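Local coordinates for protein DR2417 (PDB 4XWW) that probably degrades and matures RNA as a two-metal 5'-3' exoribonuclease of the metallo-beta-lactamase superfamily, possibly with endonuclease activity as well, at residues A[30-34]-A[46-51]; A[82-86]-A[153-159]; A[87-93]-A[114-118]. All coordinates share one frame. Residues are numbered along the deposited sequence.

In the fold
The three contacts show how a metallo-beta-lactamase fold builds a two-zinc site from loops and a short helix that follow its strands. Along the chain contact 1 comes first, then contact 2, whose segments enclose contact 3. Their centres lie about 13 Å (1 to 2), about 10 Å (1 to 3) and about 11 Å (2 to 3) apart. Residues 46-51 and 82-86 leave strands 42-46 and 77-82, parallel members of one mixed sheet, whereas 153-159 joins strands 144-150 and 159-165 of another. Contact 2 gives three histidines to one zinc; contact 3, which packs helix 87-90 on helix 109-122, gives an aspartate and a histidine to the other, backed by contact 1. Water 4 bridges both ions.

Contact 1: residues A[30-34]-A[46-51]. With nucleotides of chain C.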
loop_
_atom_site.group_PDB
_atom_site.type_symbol
_atom_site.label_atom_id
_atom_site.label_comp_id
_atom_site.label_asym_id
_atom_site.label_seq_id
_atom_site.Cartn_x
_atom_site.Cartn_y
_atom_site.Cartn_z
ATOM N N ILE A 30 -14.038 -5.752 -4.199
ATOM C CA ILE A 30 -14.801 -4.598 -3.810
ATOM C C ILE A 30 -14.697 -3.579 -4.949
ATOM O O ILE A 30 -13.657 -2.953 -5.145
ATOM C CB ILE A 30 -14.303 -4.023 -2.497
ATOM C CG1 ILE A 30 -14.492 -5.072 -1.393
ATOM C CG2 ILE A 30 -15.054 -2.728 -2.182
ATOM C CD1 ILE A 30 -14.044 -4.642 -0.034
ATOM N N GLY A 31 -15.781 -3.446 -5.712
ATOM C CA GLY A 31 -15.801 -2.590 -6.883
ATOM C C GLY A 31 -16.573 -3.161 -8.062
ATOM O O GLY A 31 -16.885 -4.366 -8.106
ATOM N N LYS A 32 -16.845 -2.270 -9.019
ATOM C CA LYS A 32 -17.632 -2.505 -10.244
ATOM C C LYS A 32 -18.778 -3.497 -10.082
ATOM O O LYS A 32 -18.902 -4.462 -10.835
ATOM C CB LYS A 32 -16.724 -2.931 -11.424
ATOM C CG LYS A 32 -15.862 -4.187 -11.254
ATOM C CD LYS A 32 -14.946 -4.351 -12.508
ATOM C CE LYS A 32 -13.862 -5.425 -12.328
ATOM N NZ LYS A 32 -14.472 -6.783 -12.155
ATOM N N ASN A 33 -19.645 -3.205 -9.122
ATOM C CA ASN A 33 -20.807 -4.029 -8.857
ATOM C C ASN A 33 -21.787 -4.040 -10.016
ATOM O O ASN A 33 -22.156 -2.981 -10.546
ATOM C CB ASN A 33 -21.476 -3.535 -7.580
ATOM C CG ASN A 33 -20.594 -3.755 -6.364
ATOM O OD1 ASN A 33 -20.477 -4.866 -5.898
ATOM N ND2 ASN A 33 -19.948 -2.712 -5.884
ATOM N N ILE A 34 -22.214 -5.241 -10.408
ATOM C CA ILE A 34 -23.257 -5.411 -11.401
ATOM C C ILE A 34 -23.746 -6.860 -11.342
ATOM O O ILE A 34 -22.965 -7.814 -11.465
ATOM C CB ILE A 34 -22.796 -5.036 -12.837
ATOM C CG1 ILE A 34 -23.889 -5.417 -13.850
ATOM C CG2 ILE A 34 -21.436 -5.683 -13.186
ATOM C CD1 ILE A 34 -23.715 -4.793 -15.235
ATOM N N VAL A 46 -28.851 -5.118 -11.936
ATOM C CA VAL A 46 -28.757 -4.265 -10.760
ATOM C C VAL A 46 -27.379 -3.603 -10.715
ATOM O O VAL A 46 -26.367 -4.298 -10.684
ATOM C CB VAL A 46 -29.014 -5.060 -9.476
ATOM C CG1 VAL A 46 -28.858 -4.153 -8.242
ATOM C CG2 VAL A 46 -30.424 -5.691 -9.511
ATOM N N ASP A 47 -27.364 -2.286 -10.882
ATOM C CA ASP A 47 -26.173 -1.461 -10.725
ATOM C C ASP A 47 -25.251 -1.554 -11.943
ATOM O O ASP A 47 -25.399 -2.448 -12.772
ATOM C CB ASP A 47 -25.450 -1.777 -9.415
ATOM C CG ASP A 47 -26.169 -1.198 -8.207
ATOM O OD1 ASP A 47 -27.086 -0.378 -8.406
ATOM O OD2 ASP A 47 -25.823 -1.560 -7.067
ATOM N N GLY A 48 -24.308 -0.625 -12.046
ATOM C CA GLY A 48 -23.295 -0.655 -13.086
ATOM C C GLY A 48 -22.052 0.095 -12.652
ATOM O O GLY A 48 -21.768 1.170 -13.166
ATOM N N GLY A 49 -21.326 -0.463 -11.693
ATOM C CA GLY A 49 -20.194 0.206 -11.079
ATOM C C GLY A 49 -18.885 0.224 -11.845
ATOM O O GLY A 49 -18.692 -0.543 -12.784
ATOM N N LEU A 50 -17.986 1.118 -11.441
ATOM C CA LEU A 50 -16.581 1.031 -11.847
ATOM C C LEU A 50 -15.735 0.509 -10.681
ATOM O O LEU A 50 -16.190 0.451 -9.525
ATOM C CB LEU A 50 -16.057 2.391 -12.324
ATOM C CG LEU A 50 -16.046 3.598 -11.362
ATOM C CD1 LEU A 50 -14.984 3.518 -10.250
ATOM C CD2 LEU A 50 -15.889 4.899 -12.162
ATOM N N ALA A 51 -14.489 0.157 -10.980
ATOM C CA ALA A 51 -13.527 -0.176 -9.941
ATOM C C ALA A 51 -12.277 0.667 -10.112
ATOM O O ALA A 51 -11.998 1.197 -11.190
ATOM C CB ALA A 51 -13.185 -1.662 -9.974
ATOM P P U C 2 -15.483 2.846 4.744
ATOM O OP1 U C 2 -16.575 3.760 4.344
ATOM O OP2 U C 2 -15.793 1.636 5.540
ATOM O "O5'" U C 2 -14.698 2.341 3.453
ATOM C "C5'" U C 2 -14.285 3.251 2.421
ATOM C "C4'" U C 2 -14.402 2.596 1.065
ATOM O "O4'" U C 2 -13.344 1.610 0.895
ATOM C "C3'" U C 2 -15.712 1.858 0.794
ATOM O "O3'" U C 2 -16.108 2.111 -0.545
ATOM C "C2'" U C 2 -15.313 0.391 0.915
ATOM O "O2'" U C 2 -16.145 -0.470 0.167
ATOM C "C1'" U C 2 -13.897 0.433 0.353
ATOM N N1 U C 2 -13.056 -0.706 0.744
ATOM C C2 U C 2 -12.245 -1.265 -0.225
ATOM O O2 U C 2 -12.198 -0.851 -1.369
ATOM N N3 U C 2 -11.491 -2.330 0.201
ATOM C C4 U C 2 -11.464 -2.883 1.462
ATOM O O4 U C 2 -10.726 -3.844 1.687
ATOM C C5 U C 2 -12.334 -2.252 2.406
ATOM C C6 U C 2 -13.082 -1.210 2.024
#
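Lys32, Ala51 and Asn33 give up the most surface where residues 30-34 meet 46-51, two loop segments running roughly antiparallel, 153° apart. At Lys32 the backbone N donates to Leu50 O at 2.8 Å, and the methyl CB of Ala51 packs 3.9 Å from Lys32 CG; the amine end turns away to a salt bridge with Glu29. Asn33 contributes its carbonyl, Gly49 N donating to Asn33 O at 2.9 Å, while its side-chain ND2 bonds Asp88 O. Close approach depends on glycine: a CB on Gly49 would run into Asn33 N, and one on Gly31, whose backbone angles by themselves favour glycine, would strike Ala51 CB. Ile34 CA lies 3.4 Å from Val46 O in a CA-H...O contact at the end of the paired strands 34-39 and 42-46. Asp47 sends OD2 to His89 ND1 and OD1 to Thr83 N. Main-chain bonds join these loops, while the side chains of Asn33 and Asp47 bond the Asp88 main chain and the His89 ring, probably helping to fix these zinc ligands.

Contact 2: residues A[82-86]-A[153-159]; sequences LTHGH and HSIPDNA. With ZN (zinc ion), chain E; nucleotides of chain C.
Residues 82-86 leave strand 77-82 as an irregular loop facing 153-159, with Thr83 opposite Ala159 (CA atoms 5.1 Å apart) and His84 opposite Asn158 (4.7 Å). Thr83 O accepts from Ala159 N at 2.9 Å, the one direct hydrogen bond between the segments. His84 (p rotamer) donates from ND1 to Thr83 OG1 (3.0 Å) and binds the chain E zinc through NE2 at 2.1 Å; Asn158 OD1 sits over one face of its ring, toward which His153 turns its edge in an offset edge-to-face pair (centroids 4.8 Å). His86 (chi1 m), the N-cap of helix 87-90, binds the same zinc through ND1 at 2.1 Å, with Ile155 CG2 4.0 Å from its ring centroid as a CH-pi contact; water 3 joins His86 NE2 (2.8 Å) to Ser154 O (2.7 Å). His153 NE2 (2.2 Å; chi1 t) and water 4 (1.9 Å) are the ion's other ligands. His84, His86, Asp88 and His89 form the HxHxDH signature of the metallo-beta-lactamase superfamily, with His153 added from the loop after strand 144-150.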
loop_
_atom_site.group_PDB
_atom_site.type_symbol
_atom_site.label_atom_id
_atom_site.label_comp_id
_atom_site.label_asym_id
_atom_site.label_seq_id
_atom_site.Cartn_x
_atom_site.Cartn_y
_atom_site.Cartn_z
ATOM N N LEU A 82 -30.972 0.749 -9.651
ATOM C CA LEU A 82 -29.772 1.426 -9.144
ATOM C C LEU A 82 -29.915 1.652 -7.639
ATOM O O LEU A 82 -30.783 2.422 -7.214
ATOM C CB LEU A 82 -29.548 2.764 -9.867
ATOM C CG LEU A 82 -29.461 2.718 -11.387
ATOM C CD1 LEU A 82 -29.070 4.092 -11.916
ATOM C CD2 LEU A 82 -28.407 1.685 -11.782
ATOM N N THR A 83 -29.072 0.993 -6.837
ATOM C CA THR A 83 -29.271 0.995 -5.384
ATOM C C THR A 83 -28.810 2.282 -4.687
ATOM O O THR A 83 -29.394 2.679 -3.689
ATOM C CB THR A 83 -28.572 -0.206 -4.690
ATOM O OG1 THR A 83 -27.151 -0.167 -4.918
ATOM C CG2 THR A 83 -29.142 -1.555 -5.199
ATOM N N HIS A 84 -27.765 2.910 -5.216
ATOM C CA HIS A 84 -27.240 4.163 -4.659
ATOM C C HIS A 84 -26.168 4.736 -5.585
ATOM O O HIS A 84 -25.712 4.064 -6.512
ATOM C CB HIS A 84 -26.675 3.995 -3.227
ATOM C CG HIS A 84 -25.461 3.111 -3.101
ATOM N ND1 HIS A 84 -25.484 1.763 -3.358
ATOM C CD2 HIS A 84 -24.201 3.386 -2.652
ATOM C CE1 HIS A 84 -24.299 1.233 -3.091
ATOM N NE2 HIS A 84 -23.510 2.206 -2.660
ATOM N N GLY A 85 -25.780 5.984 -5.340
ATOM C CA GLY A 85 -24.972 6.732 -6.287
ATOM C C GLY A 85 -23.449 6.657 -6.063
ATOM O O GLY A 85 -22.732 7.496 -6.607
ATOM N N HIS A 86 -22.958 5.695 -5.288
ATOM C CA HIS A 86 -21.489 5.502 -5.181
ATOM C C HIS A 86 -20.903 5.066 -6.518
ATOM O O HIS A 86 -21.545 4.356 -7.289
ATOM C CB HIS A 86 -21.124 4.467 -4.105
ATOM C CG HIS A 86 -21.032 5.034 -2.730
ATOM N ND1 HIS A 86 -21.310 4.299 -1.599
ATOM C CD2 HIS A 86 -20.700 6.274 -2.294
ATOM C CE1 HIS A 86 -21.153 5.053 -0.527
ATOM N NE2 HIS A 86 -20.767 6.255 -0.924
ATOM N N HIS A 153 -26.358 4.049 4.961
ATOM C CA HIS A 153 -25.074 3.870 4.281
ATOM C C HIS A 153 -24.375 5.227 4.355
ATOM O O HIS A 153 -24.859 6.141 5.023
ATOM C CB HIS A 153 -25.320 3.387 2.834
ATOM C CG HIS A 153 -24.095 2.907 2.109
ATOM N ND1 HIS A 153 -22.998 2.355 2.751
ATOM C CD2 HIS A 153 -23.799 2.905 0.786
ATOM C CE1 HIS A 153 -22.085 2.034 1.850
ATOM N NE2 HIS A 153 -22.532 2.377 0.659
ATOM N N SER A 154 -23.256 5.363 3.655
ATOM C CA SER A 154 -22.426 6.560 3.730
ATOM C C SER A 154 -22.801 7.587 2.655
ATOM O O SER A 154 -22.086 8.581 2.462
ATOM C CB SER A 154 -20.966 6.165 3.577
ATOM O OG SER A 154 -20.865 5.227 2.516
ATOM N N ILE A 155 -23.897 7.314 1.942
ATOM C CA ILE A 155 -24.482 8.266 0.986
ATOM C C ILE A 155 -26.012 8.181 1.153
ATOM O O ILE A 155 -26.529 7.116 1.475
ATOM C CB ILE A 155 -24.045 7.955 -0.483
ATOM C CG1 ILE A 155 -24.381 9.119 -1.431
ATOM C CG2 ILE A 155 -24.699 6.657 -0.995
ATOM C CD1 ILE A 155 -23.903 8.905 -2.873
ATOM N N PRO A 156 -26.733 9.305 0.997
ATOM C CA PRO A 156 -28.202 9.263 1.084
ATOM C C PRO A 156 -28.858 8.487 -0.068
ATOM O O PRO A 156 -28.189 8.185 -1.072
ATOM C CB PRO A 156 -28.605 10.749 1.019
ATOM C CG PRO A 156 -27.398 11.497 1.451
ATOM C CD PRO A 156 -26.217 10.689 0.976
ATOM N N ASP A 157 -30.145 8.185 0.085
ATOM C CA ASP A 157 -30.947 7.576 -0.973
ATOM C C ASP A 157 -30.347 6.235 -1.368
ATOM O O ASP A 157 -30.227 5.910 -2.548
ATOM C CB ASP A 157 -31.059 8.508 -2.177
ATOM C CG ASP A 157 -32.152 9.565 -2.010
ATOM O OD1 ASP A 157 -32.989 9.441 -1.081
ATOM O OD2 ASP A 157 -32.170 10.519 -2.819
ATOM N N ASN A 158 -29.968 5.483 -0.340
ATOM C CA ASN A 158 -29.419 4.142 -0.475
ATOM C C ASN A 158 -30.481 3.099 -0.196
ATOM O O ASN A 158 -31.158 3.153 0.832
ATOM C CB ASN A 158 -28.258 3.960 0.495
ATOM C CG ASN A 158 -27.622 2.610 0.371
ATOM O OD1 ASN A 158 -26.865 2.366 -0.559
ATOM N ND2 ASN A 158 -27.914 1.720 1.316
ATOM N N ALA A 159 -30.649 2.151 -1.110
ATOM C CA ALA A 159 -31.706 1.166 -0.945
ATOM C C ALA A 159 -31.183 -0.242 -0.944
ATOM O O ALA A 159 -30.191 -0.558 -1.601
ATOM C CB ALA A 159 -32.767 1.303 -2.058
HETATM ZN ZN ZN E . -21.805 2.273 -1.369
ATOM P P U C 3 -17.644 2.366 -0.881
ATOM O OP1 U C 3 -18.401 2.351 0.391
ATOM O OP2 U C 3 -18.032 1.450 -1.979
ATOM O "O5'" U C 3 -17.644 3.862 -1.420
ATOM C "C5'" U C 3 -17.078 4.919 -0.630
ATOM C "C4'" U C 3 -16.265 5.832 -1.510
ATOM O "O4'" U C 3 -14.916 5.305 -1.637
ATOM C "C3'" U C 3 -16.799 6.000 -2.930
ATOM O "O3'" U C 3 -16.728 7.363 -3.312
ATOM C "C2'" U C 3 -15.851 5.147 -3.767
ATOM O "O2'" U C 3 -15.711 5.596 -5.100
ATOM C "C1'" U C 3 -14.544 5.306 -2.997
ATOM N N1 U C 3 -13.602 4.205 -3.225
ATOM C C2 U C 3 -12.303 4.529 -3.564
ATOM O O2 U C 3 -11.912 5.680 -3.662
ATOM N N3 U C 3 -11.478 3.455 -3.777
ATOM C C4 U C 3 -11.808 2.119 -3.693
ATOM O O4 U C 3 -10.946 1.267 -3.915
ATOM C C5 U C 3 -13.171 1.866 -3.344
ATOM C C6 U C 3 -14.002 2.892 -3.133
ATOM P P U C 4 -17.876 7.997 -4.208
ATOM O OP1 U C 4 -18.663 8.922 -3.364
ATOM O OP2 U C 4 -18.558 6.906 -4.940
ATOM O "O5'" U C 4 -17.066 8.913 -5.228
ATOM C "C5'" U C 4 -15.937 8.407 -5.955
ATOM C "C4'" U C 4 -14.650 8.853 -5.304
ATOM O "O4'" U C 4 -13.573 7.994 -5.770
ATOM C "C3'" U C 4 -14.204 10.281 -5.616
ATOM O "O3'" U C 4 -14.742 11.219 -4.682
ATOM C "C2'" U C 4 -12.686 10.147 -5.640
ATOM O "O2'" U C 4 -12.090 10.054 -4.364
ATOM C "C1'" U C 4 -12.534 8.786 -6.310
ATOM N N1 U C 4 -12.705 8.833 -7.768
ATOM C C2 U C 4 -11.567 8.798 -8.548
ATOM O O2 U C 4 -10.444 8.729 -8.080
ATOM N N3 U C 4 -11.795 8.845 -9.901
ATOM C C4 U C 4 -13.013 8.923 -10.541
ATOM O O4 U C 4 -13.050 8.958 -11.771
ATOM C C5 U C 4 -14.142 8.956 -9.663
ATOM C C6 U C 4 -13.954 8.910 -8.339
HETATM O O HOH W 1 -31.116 4.555 -5.536
HETATM O O HOH W 2 -27.562 7.568 -3.730
HETATM O O HOH W 3 -20.087 8.453 0.677
HETATM O O HOH W 4 -20.650 0.810 -1.416
#

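Contact 3: residues A[87-93]-A[114-118]. With ZN (zinc ion), chain F; nucleotides of chain C.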
loop_
_atom_site.group_PDB
_atom_site.type_symbol
_atom_site.label_atom_id
_atom_site.label_comp_id
_atom_site.label_asym_id
_atom_site.label_seq_id
_atom_site.Cartn_x
_atom_site.Cartn_y
_atom_site.Cartn_z
ATOM N N GLU A 87 -19.658 5.464 -6.782
ATOM C CA GLU A 87 -19.013 5.158 -8.047
ATOM C C GLU A 87 -18.844 3.672 -8.301
ATOM O O GLU A 87 -18.824 3.268 -9.449
ATOM C CB GLU A 87 -17.643 5.845 -8.127
ATOM C CG GLU A 87 -17.742 7.351 -8.370
ATOM C CD GLU A 87 -18.131 7.733 -9.776
ATOM O OE1 GLU A 87 -18.177 6.860 -10.659
ATOM O OE2 GLU A 87 -18.387 8.929 -9.996
ATOM N N ASP A 88 -18.723 2.855 -7.262
ATOM C CA ASP A 88 -18.617 1.418 -7.538
ATOM C C ASP A 88 -19.983 0.769 -7.763
ATOM O O ASP A 88 -20.080 -0.458 -7.889
ATOM C CB ASP A 88 -17.864 0.689 -6.415
ATOM C CG ASP A 88 -18.625 0.654 -5.121
ATOM O OD1 ASP A 88 -19.196 1.698 -4.744
ATOM O OD2 ASP A 88 -18.622 -0.416 -4.475
ATOM N N HIS A 89 -21.035 1.592 -7.862
ATOM C CA HIS A 89 -22.331 1.091 -8.307
ATOM C C HIS A 89 -22.888 1.818 -9.528
ATOM O O HIS A 89 -23.704 1.248 -10.234
ATOM C CB HIS A 89 -23.337 1.141 -7.149
ATOM C CG HIS A 89 -22.907 0.308 -5.978
ATOM N ND1 HIS A 89 -23.459 -0.930 -5.709
ATOM C CD2 HIS A 89 -21.940 0.499 -5.053
ATOM C CE1 HIS A 89 -22.874 -1.438 -4.640
ATOM N NE2 HIS A 89 -21.951 -0.593 -4.222
ATOM N N ILE A 90 -22.441 3.043 -9.805
ATOM C CA ILE A 90 -22.935 3.733 -10.999
ATOM C C ILE A 90 -21.876 4.189 -11.993
ATOM O O ILE A 90 -22.212 4.657 -13.077
ATOM C CB ILE A 90 -23.781 4.976 -10.630
ATOM C CG1 ILE A 90 -22.965 5.996 -9.843
ATOM C CG2 ILE A 90 -24.969 4.546 -9.788
ATOM C CD1 ILE A 90 -23.548 7.384 -9.883
ATOM N N GLY A 91 -20.603 4.043 -11.640
ATOM C CA GLY A 91 -19.541 4.609 -12.457
ATOM C C GLY A 91 -19.333 4.005 -13.830
ATOM O O GLY A 91 -18.755 4.645 -14.710
ATOM N N GLY A 92 -19.796 2.776 -14.018
ATOM C CA GLY A 92 -19.703 2.128 -15.313
ATOM C C GLY A 92 -20.877 2.365 -16.251
ATOM O O GLY A 92 -20.842 1.951 -17.399
ATOM N N LEU A 93 -21.926 3.025 -15.771
ATOM C CA LEU A 93 -23.145 3.170 -16.571
ATOM C C LEU A 93 -22.973 3.915 -17.918
ATOM O O LEU A 93 -23.575 3.511 -18.914
ATOM C CB LEU A 93 -24.238 3.834 -15.719
ATOM C CG LEU A 93 -24.661 2.952 -14.536
ATOM C CD1 LEU A 93 -25.642 3.640 -13.606
ATOM C CD2 LEU A 93 -25.249 1.621 -15.028
ATOM N N LEU A 114 -27.092 12.076 -9.715
ATOM C CA LEU A 114 -25.685 11.792 -9.981
ATOM C C LEU A 114 -25.503 11.090 -11.333
ATOM O O LEU A 114 -24.602 11.434 -12.102
ATOM C CB LEU A 114 -25.096 10.965 -8.838
ATOM C CG LEU A 114 -25.027 11.678 -7.472
ATOM C CD1 LEU A 114 -24.644 10.712 -6.343
ATOM C CD2 LEU A 114 -24.030 12.830 -7.508
ATOM N N VAL A 115 -26.377 10.135 -11.639
ATOM C CA VAL A 115 -26.292 9.428 -12.913
ATOM C C VAL A 115 -26.607 10.371 -14.067
ATOM O O VAL A 115 -25.913 10.362 -15.084
ATOM C CB VAL A 115 -27.233 8.199 -12.939
ATOM C CG1 VAL A 115 -27.435 7.676 -14.354
ATOM C CG2 VAL A 115 -26.664 7.107 -12.036
ATOM N N ARG A 116 -27.641 11.197 -13.897
ATOM C CA ARG A 116 -28.056 12.140 -14.921
ATOM C C ARG A 116 -26.903 13.062 -15.303
ATOM O O ARG A 116 -26.663 13.318 -16.484
ATOM C CB ARG A 116 -29.265 12.954 -14.424
ATOM C CG ARG A 116 -30.192 13.477 -15.479
ATOM C CD ARG A 116 -31.384 14.202 -14.831
ATOM N NE ARG A 116 -32.488 13.294 -14.528
ATOM C CZ ARG A 116 -32.955 13.038 -13.310
ATOM N NH1 ARG A 116 -32.425 13.625 -12.243
ATOM N NH2 ARG A 116 -33.969 12.193 -13.163
ATOM N N GLU A 117 -26.184 13.556 -14.300
ATOM C CA GLU A 117 -25.047 14.433 -14.550
ATOM C C GLU A 117 -23.916 13.682 -15.253
ATOM O O GLU A 117 -23.262 14.210 -16.157
ATOM C CB GLU A 117 -24.545 15.034 -13.240
ATOM C CG GLU A 117 -23.674 16.247 -13.431
ATOM C CD GLU A 117 -22.712 16.452 -12.287
ATOM O OE1 GLU A 117 -21.620 17.012 -12.530
ATOM O OE2 GLU A 117 -23.043 16.048 -11.149
ATOM N N LYS A 118 -23.694 12.449 -14.822
ATOM C CA LYS A 118 -22.685 11.576 -15.404
ATOM C C LYS A 118 -22.972 11.340 -16.880
ATOM O O LYS A 118 -22.089 11.486 -17.723
ATOM C CB LYS A 118 -22.651 10.252 -14.630
ATOM C CG LYS A 118 -21.434 9.370 -14.854
ATOM C CD LYS A 118 -21.428 8.182 -13.882
ATOM C CE LYS A 118 -20.856 8.561 -12.516
ATOM N NZ LYS A 118 -19.368 8.683 -12.553
HETATM ZN ZN ZN F . -20.208 -0.443 -2.942
ATOM P P U C 4 -17.876 7.997 -4.208
ATOM O OP1 U C 4 -18.663 8.922 -3.364
ATOM O OP2 U C 4 -18.558 6.906 -4.940
ATOM O "O5'" U C 4 -17.066 8.913 -5.228
ATOM C "C5'" U C 4 -15.937 8.407 -5.955
ATOM C "C4'" U C 4 -14.650 8.853 -5.304
ATOM O "O4'" U C 4 -13.573 7.994 -5.770
ATOM C "C3'" U C 4 -14.204 10.281 -5.616
ATOM O "O3'" U C 4 -14.742 11.219 -4.682
ATOM C "C2'" U C 4 -12.686 10.147 -5.640
ATOM O "O2'" U C 4 -12.090 10.054 -4.364
ATOM C "C1'" U C 4 -12.534 8.786 -6.310
ATOM N N1 U C 4 -12.705 8.833 -7.768
ATOM C C2 U C 4 -11.567 8.798 -8.548
ATOM O O2 U C 4 -10.444 8.729 -8.080
ATOM N N3 U C 4 -11.795 8.845 -9.901
ATOM C C4 U C 4 -13.013 8.923 -10.541
ATOM O O4 U C 4 -13.050 8.958 -11.771
ATOM C C5 U C 4 -14.142 8.956 -9.663
ATOM C C6 U C 4 -13.954 8.910 -8.339
ATOM P P U C 3 -17.644 2.366 -0.881
ATOM O OP1 U C 3 -18.401 2.351 0.391
ATOM O OP2 U C 3 -18.032 1.450 -1.979
ATOM O "O5'" U C 3 -17.644 3.862 -1.420
ATOM C "C5'" U C 3 -17.078 4.919 -0.630
ATOM C "C4'" U C 3 -16.265 5.832 -1.510
ATOM O "O4'" U C 3 -14.916 5.305 -1.637
ATOM C "C3'" U C 3 -16.799 6.000 -2.930
ATOM O "O3'" U C 3 -16.728 7.363 -3.312
ATOM C "C2'" U C 3 -15.851 5.147 -3.767
ATOM O "O2'" U C 3 -15.711 5.596 -5.100
ATOM C "C1'" U C 3 -14.544 5.306 -2.997
ATOM N N1 U C 3 -13.602 4.205 -3.225
ATOM C C2 U C 3 -12.303 4.529 -3.564
ATOM O O2 U C 3 -11.912 5.680 -3.662
ATOM N N3 U C 3 -11.478 3.455 -3.777
ATOM C C4 U C 3 -11.808 2.119 -3.693
ATOM O O4 U C 3 -10.946 1.267 -3.915
ATOM C C5 U C 3 -13.171 1.866 -3.344
ATOM C C6 U C 3 -14.002 2.892 -3.133
HETATM O O HOH W 5 -18.045 7.410 -14.517
HETATM O O HOH W 4 -20.650 0.810 -1.416
#
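A salt bridge dominates this contact: Lys118 NZ, on helix 109-122, approaches Glu87 OE2 at 2.7 Å, with a weak second hydrogen bond to Glu87 OE1 at 2.9 Å. Water 5 adds an indirect tie, accepting from Lys118 NZ (2.7 Å) and donating to Gly91 O (2.9 Å). Lys118 buries more surface here than any other residue, and its aliphatic part covers Ile90, with Lys118 CE 3.9 Å from Ile90 CD1. Beside the salt bridge, Ile90 CD1 packs against Val115 CG2 (3.8 Å) and Leu114 CB (4.0 Å), and Leu93 CD1 against Val115 CG2 (3.9 Å). Away from helix 109-122, Glu87 N donates to OP2 of U4 in chain C at 2.6 Å, while Asp88 OD2 and His89 NE2 each bind zinc at 2.2 Å; His403 also binds that ion. One short segment therefore combines hydrophobic and charged attachment to a longer helix with direct binding of metal and RNA backbone.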